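Local coordinates for protein botulinum neurotoxin type C1 (Clostridium botulinum, PDB 3R4S) that probably mediates toxin entry into neurons, its receptor-binding domain attaching to the cell surface by binding gangliosides, at residues A[371-376]-A[380-385]. Sequence-based numbering, arbitrary orientation.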
ATOM      1  N   ILE A 371     -15.994   6.135   5.116  1.00 18.98           N
ATOM      2  CA  ILE A 371     -17.250   5.462   4.826  1.00 19.78           C
ATOM      3  C   ILE A 371     -18.386   6.280   5.403  1.00 19.54           C
ATOM      4  O   ILE A 371     -18.422   6.575   6.601  1.00 18.38           O
ATOM      5  CB  ILE A 371     -17.246   4.035   5.385  1.00 21.55           C
ATOM      6  CG1 ILE A 371     -16.014   3.282   4.872  1.00 18.00           C
ATOM      7  CG2 ILE A 371     -18.540   3.299   5.002  1.00 17.26           C
ATOM      8  CD1 ILE A 371     -15.740   1.967   5.605  1.00 20.15           C
ATOM      9  N   PHE A 372     -19.289   6.681   4.525  1.00 17.76           N
ATOM     10  CA  PHE A 372     -20.316   7.630   4.870  1.00 18.90           C
ATOM     11  C   PHE A 372     -21.670   6.939   4.848  1.00 22.63           C
ATOM     12  O   PHE A 372     -21.943   6.134   3.954  1.00 18.65           O
ATOM     13  CB  PHE A 372     -20.320   8.774   3.855  1.00 19.07           C
ATOM     14  CG  PHE A 372     -19.051   9.584   3.850  1.00 21.23           C
ATOM     15  CD1 PHE A 372     -18.944  10.736   4.623  1.00 21.15           C
ATOM     16  CD2 PHE A 372     -17.959   9.180   3.096  1.00 19.13           C
ATOM     17  CE1 PHE A 372     -17.774  11.481   4.629  1.00 25.10           C
ATOM     18  CE2 PHE A 372     -16.780   9.922   3.088  1.00 22.19           C
ATOM     19  CZ  PHE A 372     -16.688  11.075   3.851  1.00 21.24           C
ATOM     20  N   LYS A 373     -22.510   7.264   5.828  1.00 20.03           N
ATOM     21  CA  LYS A 373     -23.890   6.781   5.850  1.00 20.17           C
ATOM     22  C   LYS A 373     -24.675   7.433   4.723  1.00 21.96           C
ATOM     23  O   LYS A 373     -24.651   8.655   4.564  1.00 21.36           O
ATOM     24  CB  LYS A 373     -24.556   7.078   7.189  1.00 19.86           C
ATOM     25  CG  LYS A 373     -25.957   6.460   7.297  1.00 22.44           C
ATOM     26  CD  LYS A 373     -25.882   4.927   7.418  1.00 20.43           C
ATOM     27  CE  LYS A 373     -27.268   4.281   7.278  1.00 22.90           C
ATOM     28  NZ  LYS A 373     -27.747   4.312   5.858  1.00 25.16           N
ATOM     29  N   SER A 374     -25.365   6.614   3.935  1.00 20.57           N
ATOM     30  CA  SER A 374     -25.961   7.077   2.695  1.00 21.78           C
ATOM     31  C   SER A 374     -27.361   6.518   2.515  1.00 24.22           C
ATOM     32  O   SER A 374     -27.691   5.494   3.096  1.00 22.86           O
ATOM     33  CB  SER A 374     -25.087   6.608   1.528  1.00 22.02           C
ATOM     34  OG  SER A 374     -25.629   6.973   0.270  1.00 22.70           O
ATOM     35  N   ASN A 375     -28.177   7.183   1.696  1.00 22.96           N
ATOM     36  CA  ASN A 375     -29.421   6.575   1.230  1.00 28.68           C
ATOM     37  C   ASN A 375     -29.165   5.798  -0.075  1.00 29.65           C
ATOM     38  O   ASN A 375     -28.028   5.750  -0.562  1.00 25.29           O
ATOM     39  CB  ASN A 375     -30.551   7.613   1.079  1.00 26.97           C
ATOM     40  CG  ASN A 375     -30.296   8.604  -0.051  1.00 30.68           C
ATOM     41  OD1 ASN A 375     -29.150   8.867  -0.424  1.00 29.39           O
ATOM     42  ND2 ASN A 375     -31.370   9.158  -0.602  1.00 31.65           N
ATOM     43  N   PHE A 376     -30.209   5.201  -0.644  1.00 30.74           N
ATOM     44  CA  PHE A 376     -30.035   4.277  -1.776  1.00 33.56           C
ATOM     45  C   PHE A 376     -29.369   4.889  -3.004  1.00 28.43           C
ATOM     46  O   PHE A 376     -28.605   4.221  -3.687  1.00 32.99           O
ATOM     47  CB  PHE A 376     -31.375   3.653  -2.186  1.00 39.63           C
ATOM     48  CG  PHE A 376     -32.268   4.591  -2.955  1.00 43.39           C
ATOM     49  CD1 PHE A 376     -32.364   4.496  -4.337  1.00 46.98           C
ATOM     50  CD2 PHE A 376     -32.992   5.577  -2.301  1.00 40.01           C
ATOM     51  CE1 PHE A 376     -33.183   5.358  -5.057  1.00 47.39           C
ATOM     52  CE2 PHE A 376     -33.805   6.446  -3.009  1.00 48.74           C
ATOM     53  CZ  PHE A 376     -33.905   6.334  -4.392  1.00 47.24           C
ATOM     54  N   ASN A 380     -28.455  11.625  -0.317  1.00 26.69           N
ATOM     55  CA  ASN A 380     -28.486  12.067   1.067  1.00 27.26           C
ATOM     56  C   ASN A 380     -27.396  11.390   1.887  1.00 27.26           C
ATOM     57  O   ASN A 380     -27.595  10.286   2.392  1.00 25.17           O
ATOM     58  CB  ASN A 380     -29.865  11.809   1.680  1.00 25.86           C
ATOM     59  CG  ASN A 380     -29.939  12.221   3.140  1.00 29.86           C
ATOM     60  OD1 ASN A 380     -29.020  12.844   3.666  1.00 29.82           O
ATOM     61  ND2 ASN A 380     -31.032  11.864   3.805  1.00 38.88           N
ATOM     62  N   ILE A 381     -26.236  12.040   1.990  1.00 22.31           N
ATOM     63  CA  ILE A 381     -25.162  11.552   2.846  1.00 23.77           C
ATOM     64  C   ILE A 381     -25.352  12.181   4.215  1.00 24.58           C
ATOM     65  O   ILE A 381     -25.299  13.399   4.351  1.00 23.98           O
ATOM     66  CB  ILE A 381     -23.768  11.926   2.284  1.00 26.12           C
ATOM     67  CG1 ILE A 381     -23.617  11.396   0.855  1.00 26.11           C
ATOM     68  CG2 ILE A 381     -22.652  11.404   3.197  1.00 19.06           C
ATOM     69  CD1 ILE A 381     -23.756   9.876   0.758  1.00 23.27           C
ATOM     70  N   SER A 382     -25.582  11.355   5.232  1.00 23.69           N
ATOM     71  CA  SER A 382     -26.031  11.875   6.521  1.00 22.93           C
ATOM     72  C   SER A 382     -25.013  11.756   7.647  1.00 23.19           C
ATOM     73  O   SER A 382     -25.250  12.252   8.752  1.00 23.95           O
ATOM     74  CB  SER A 382     -27.320  11.169   6.946  1.00 24.57           C
ATOM     75  OG  SER A 382     -27.127   9.763   6.994  1.00 23.79           O
ATOM     76  N   GLY A 383     -23.892  11.092   7.388  1.00 20.04           N
ATOM     77  CA  GLY A 383     -22.926  10.870   8.446  1.00 19.98           C
ATOM     78  C   GLY A 383     -21.657  10.172   8.009  1.00 20.89           C
ATOM     79  O   GLY A 383     -21.527   9.734   6.862  1.00 20.58           O
ATOM     80  N   ILE A 384     -20.713  10.063   8.939  1.00 18.68           N
ATOM     81  CA  ILE A 384     -19.426   9.434   8.654  1.00 18.16           C
ATOM     82  C   ILE A 384     -19.155   8.352   9.693  1.00 19.94           C
ATOM     83  O   ILE A 384     -19.497   8.514  10.865  1.00 18.86           O
ATOM     84  CB  ILE A 384     -18.271  10.482   8.662  1.00 18.79           C
ATOM     85  CG1 ILE A 384     -17.006   9.925   8.004  1.00 20.29           C
ATOM     86  CG2 ILE A 384     -17.990  10.992  10.090  1.00 17.84           C
ATOM     87  CD1 ILE A 384     -15.911  10.967   7.825  1.00 21.31           C
ATOM     88  N   CYS A 385     -18.543   7.252   9.267  1.00 19.77           N
ATOM     89  CA  CYS A 385     -18.200   6.161  10.184  1.00 18.16           C
ATOM     90  C   CYS A 385     -16.959   6.473  10.997  1.00 18.74           C
ATOM     91  O   CYS A 385     -15.924   6.856  10.452  1.00 19.53           O
ATOM     92  CB  CYS A 385     -18.004   4.848   9.418  1.00 16.27           C
ATOM     93  SG  CYS A 385     -19.544   4.247   8.703  1.00 19.71           S
TER
HETATM   94  O   HOH W   1     -15.252   6.892   7.701  1.00 19.76           O
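Phe-372 lies between two isoleucines of the partner strand, and here the packing is tight. Its CB meets CG2 of Ile-381 at 3.6 Å. Ile-384 runs alongside the ring and points the same way; its CG1 makes an off-centre CH-pi contact, 4.3 Å from the Phe-372 ring centroid. Extending CG1 of Ile-384 anti to its backbone N (chi1 -165°) carries CD1 on to Phe-372 CE1. Beta-branched isoleucine suits an extended backbone, and Ile-381 divides its arms between Phe-372 and Ser-374. Farther along, the buried Ile-371 sets CG2 4.0 Å from Cys-385 SG, a compact thiol next to an aliphatic branch, while Cys-385 N approaches Ile-371 O almost in line with its C=O bond, at 2.8 Å.

These residues form a beta hairpin of the C-terminal receptor-binding domain, which belongs to the beta-trefoil superfamily. Its second strand carries a beta bulge: Ser-382 and Gly-383 together face Lys-373, with Ser-382 N bonded to Lys-373 O and Lys-373 N to Gly-383 O. Glycine adapts easily to the fully extended backbone needed here. The lysine's aliphatic CG passes 3.5 Å from Ser-382 OG before the bent chain leads its buried ammonium to the carbonyls of Asp-352 and Ile-355.

Toward the turn the contact thins into solvent, and polar bonds replace greasy packing. Asn-375 OD1 accepts Asn-380 N at 2.8 Å, the donor standing above the amide plane, whereas Asn-375 N reaches Asn-380 O over a longer 3.2 Å. Asparagine suits position 375 because its short amide can serve the backbone across the turn; Asn-380 contributes its backbone and lays CB against that amide.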